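Local coordinates for NTF2 domain-containing protein (Chaetomium thermophilum, PDB 4X2H) that is of unknown function but has an NTF2 domain and, as in relatives of that fold, probably acts through binding other proteins, at residues A104-M109 and P157-L162. Residues are numbered along the deposited sequence; the frame is centred on the assembly and turned at random.
Sequences AAPQRM and PNWDVL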
ATOM      1  N   ALA B 104      19.345  -8.370  -9.034  1.00 19.14           N
ATOM      2  CA  ALA B 104      19.607  -8.100 -10.447  1.00 19.22           C
ATOM      3  C   ALA B 104      20.376  -6.794 -10.660  1.00 15.06           C
ATOM      4  O   ALA B 104      20.543  -6.349 -11.791  1.00 13.64           O
ATOM      5  CB  ALA B 104      18.295  -8.077 -11.236  1.00 22.32           C
ATOM      6  N   ALA B 105      20.853  -6.196  -9.574  1.00 14.25           N
ATOM      7  CA  ALA B 105      21.492  -4.889  -9.634  1.00 17.54           C
ATOM      8  C   ALA B 105      22.850  -4.942 -10.333  1.00 20.08           C
ATOM      9  O   ALA B 105      23.658  -5.819 -10.038  1.00 19.31           O
ATOM     10  CB  ALA B 105      21.661  -4.325  -8.231  1.00 18.27           C
ATOM     11  N   PRO B 106      23.103  -4.004 -11.262  1.00 20.67           N
ATOM     12  CA  PRO B 106      24.473  -3.845 -11.764  1.00 18.76           C
ATOM     13  C   PRO B 106      25.413  -3.533 -10.615  1.00 18.08           C
ATOM     14  O   PRO B 106      25.054  -2.745  -9.740  1.00 15.99           O
ATOM     15  CB  PRO B 106      24.373  -2.661 -12.732  1.00 21.53           C
ATOM     16  CG  PRO B 106      22.944  -2.583 -13.108  1.00 20.68           C
ATOM     17  CD  PRO B 106      22.168  -3.076 -11.923  1.00 21.21           C
ATOM     18  N   GLN B 107      26.594  -4.142 -10.610  1.00 19.09           N
ATOM     19  CA  GLN B 107      27.526  -3.961  -9.513  1.00 16.05           C
ATOM     20  C   GLN B 107      27.797  -2.483  -9.251  1.00 15.75           C
ATOM     21  O   GLN B 107      27.907  -2.061  -8.099  1.00 17.63           O
ATOM     22  CB  GLN B 107      28.836  -4.684  -9.813  1.00 16.07           C
ATOM     23  CG  GLN B 107      29.832  -4.637  -8.683  1.00 20.73           C
ATOM     24  CD  GLN B 107      31.148  -5.279  -9.067  1.00 19.23           C
ATOM     25  OE1 GLN B 107      31.272  -5.867 -10.140  1.00 15.38           O
ATOM     26  NE2 GLN B 107      32.139  -5.167  -8.191  1.00 23.73           N
ATOM     27  N   ARG B 108      27.896  -1.706 -10.325  1.00 15.50           N
ATOM     28  CA  ARG B 108      28.227  -0.289 -10.225  1.00 20.08           C
ATOM     29  C   ARG B 108      27.168   0.482  -9.441  1.00 19.43           C
ATOM     30  O   ARG B 108      27.480   1.466  -8.769  1.00 18.38           O
ATOM     31  CB  ARG B 108      28.388   0.322 -11.623  1.00 19.28           C
ATOM     32  CG  ARG B 108      27.107   0.318 -12.442  1.00 23.15           C
ATOM     33  CD  ARG B 108      27.310   0.859 -13.847  1.00 29.22           C
ATOM     34  NE  ARG B 108      26.093   0.715 -14.645  1.00 37.43           N
ATOM     35  CZ  ARG B 108      25.797  -0.346 -15.394  1.00 39.95           C
ATOM     36  NH1 ARG B 108      26.637  -1.373 -15.473  1.00 35.96           N
ATOM     37  NH2 ARG B 108      24.654  -0.380 -16.071  1.00 41.88           N
ATOM     38  N   MET B 109      25.921   0.029  -9.520  1.00 17.08           N
ATOM     39  CA  MET B 109      24.827   0.711  -8.836  1.00 22.32           C
ATOM     40  C   MET B 109      24.888   0.463  -7.337  1.00 21.98           C
ATOM     41  O   MET B 109      24.458   1.300  -6.544  1.00 22.38           O
ATOM     42  CB  MET B 109      23.478   0.253  -9.393  1.00 20.05           C
ATOM     43  CG  MET B 109      23.181   0.787 -10.784  1.00 20.58           C
ATOM     44  SD  MET B 109      23.015   2.582 -10.811  1.00 30.25           S
ATOM     45  CE  MET B 109      21.459   2.793  -9.942  1.00 31.66           C
ATOM     46  N   PRO B 157      13.611  -1.006  -8.431  1.00 12.79           N
ATOM     47  CA  PRO B 157      14.374  -0.205  -9.395  1.00 12.36           C
ATOM     48  C   PRO B 157      14.391  -0.799 -10.802  1.00 14.87           C
ATOM     49  O   PRO B 157      14.521  -2.015 -10.950  1.00 17.97           O
ATOM     50  CB  PRO B 157      15.790  -0.203  -8.809  1.00 16.33           C
ATOM     51  CG  PRO B 157      15.622  -0.498  -7.377  1.00 16.80           C
ATOM     52  CD  PRO B 157      14.432  -1.400  -7.275  1.00 11.18           C
ATOM     53  N   ASN B 158      14.258   0.051 -11.813  1.00 13.28           N
ATOM     54  CA  ASN B 158      14.497  -0.361 -13.194  1.00 14.00           C
ATOM     55  C   ASN B 158      15.960  -0.124 -13.529  1.00 14.26           C
ATOM     56  O   ASN B 158      16.355   1.000 -13.839  1.00 16.65           O
ATOM     57  CB  ASN B 158      13.598   0.402 -14.169  1.00 16.02           C
ATOM     58  CG  ASN B 158      13.728  -0.101 -15.602  1.00 15.17           C
ATOM     59  OD1 ASN B 158      14.648  -0.858 -15.932  1.00 17.66           O
ATOM     60  ND2 ASN B 158      12.812   0.325 -16.462  1.00 16.50           N
ATOM     61  N   TRP B 159      16.762  -1.184 -13.465  1.00 13.26           N
ATOM     62  CA  TRP B 159      18.203  -1.064 -13.661  1.00 14.33           C
ATOM     63  C   TRP B 159      18.562  -0.634 -15.082  1.00 18.57           C
ATOM     64  O   TRP B 159      19.660  -0.135 -15.322  1.00 21.74           O
ATOM     65  CB  TRP B 159      18.903  -2.389 -13.348  1.00 12.21           C
ATOM     66  CG  TRP B 159      18.644  -2.915 -11.975  1.00 13.80           C
ATOM     67  CD1 TRP B 159      18.112  -4.131 -11.654  1.00 12.05           C
ATOM     68  CD2 TRP B 159      18.895  -2.247 -10.730  1.00 11.38           C
ATOM     69  NE1 TRP B 159      18.027  -4.264 -10.291  1.00 14.92           N
ATOM     70  CE2 TRP B 159      18.501  -3.122  -9.701  1.00 12.79           C
ATOM     71  CE3 TRP B 159      19.424  -1.000 -10.388  1.00 15.81           C
ATOM     72  CZ2 TRP B 159      18.610  -2.787  -8.350  1.00 13.80           C
ATOM     73  CZ3 TRP B 159      19.536  -0.670  -9.046  1.00 12.45           C
ATOM     74  CH2 TRP B 159      19.127  -1.560  -8.045  1.00 16.16           C
ATOM     75  N   ASP B 160      17.640  -0.830 -16.018  1.00 15.61           N
ATOM     76  CA  ASP B 160      17.897  -0.518 -17.421  1.00 18.09           C
ATOM     77  C   ASP B 160      17.651   0.952 -17.745  1.00 20.47           C
ATOM     78  O   ASP B 160      18.053   1.425 -18.811  1.00 25.08           O
ATOM     79  CB  ASP B 160      17.031  -1.398 -18.326  1.00 20.61           C
ATOM     80  CG  ASP B 160      17.351  -2.876 -18.183  1.00 23.19           C
ATOM     81  OD1 ASP B 160      18.551  -3.218 -18.099  1.00 20.67           O
ATOM     82  OD2 ASP B 160      16.405  -3.694 -18.144  1.00 22.39           O
ATOM     83  N   VAL B 161      17.010   1.669 -16.824  1.00 18.83           N
ATOM     84  CA  VAL B 161      16.644   3.068 -17.040  1.00 19.65           C
ATOM     85  C   VAL B 161      17.329   3.993 -16.036  1.00 20.99           C
ATOM     86  O   VAL B 161      17.792   5.074 -16.403  1.00 22.44           O
ATOM     87  CB  VAL B 161      15.105   3.258 -16.956  1.00 19.12           C
ATOM     88  CG1 VAL B 161      14.726   4.737 -16.913  1.00 20.60           C
ATOM     89  CG2 VAL B 161      14.435   2.582 -18.137  1.00 21.04           C
ATOM     90  N   LEU B 162      17.392   3.575 -14.776  1.00 19.96           N
ATOM     91  CA  LEU B 162      18.014   4.392 -13.733  1.00 22.99           C
ATOM     92  C   LEU B 162      19.454   4.753 -14.078  1.00 28.51           C
ATOM     93  O   LEU B 162      20.310   3.879 -14.205  1.00 28.79           O
ATOM     94  CB  LEU B 162      17.978   3.667 -12.386  1.00 20.57           C
ATOM     95  CG  LEU B 162      16.633   3.679 -11.660  1.00 22.01           C
ATOM     96  CD1 LEU B 162      16.672   2.742 -10.469  1.00 18.46           C
ATOM     97  CD2 LEU B 162      16.271   5.088 -11.210  1.00 23.84           C
TER
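The loop 104-106 and the first turn of helix 107-112 approach segment 157-162, which leaves the end of strand 145-157, with the CA atoms of A105 and W159 6.5 Å apart. P106 sits at the N-cap of that helix. N158 opens an Asx turn: its OD1 accepts a hydrogen bond from D160 N, while its carbonyl O accepts from both V161 N and L162 N. The contact lies within the NTF2-like domain and joins the connection between strands 83-96 and 122-135 to segment 157-162.

The W159 indole carries the contact. A105 lies over one face of the indole; P106 CD comes in obliquely on the same side; P157 CB lies on the opposite side, toward the rim. A105 CA makes a CH-pi contact with the five-membered ring of W159, 3.6 Å from its centroid, and A105 CB comes within 3.4 Å of W159 CZ2. P106 CD is 3.5 Å from W159 CG. W159 NE1 donates a hydrogen bond to F103 O. Y36 of helix 34-39 also meets the ring, with the planes at about 50°. An alanine in place of W159 would probably loosen the seat of segment 104-109, since it removes the indole beside A105 and P106 and the N-H bonded to F103. M109 CE reaches the indole edge at W159 CZ3, 4.1 Å away. M109 CE also lies 4.3 Å from L162 CB.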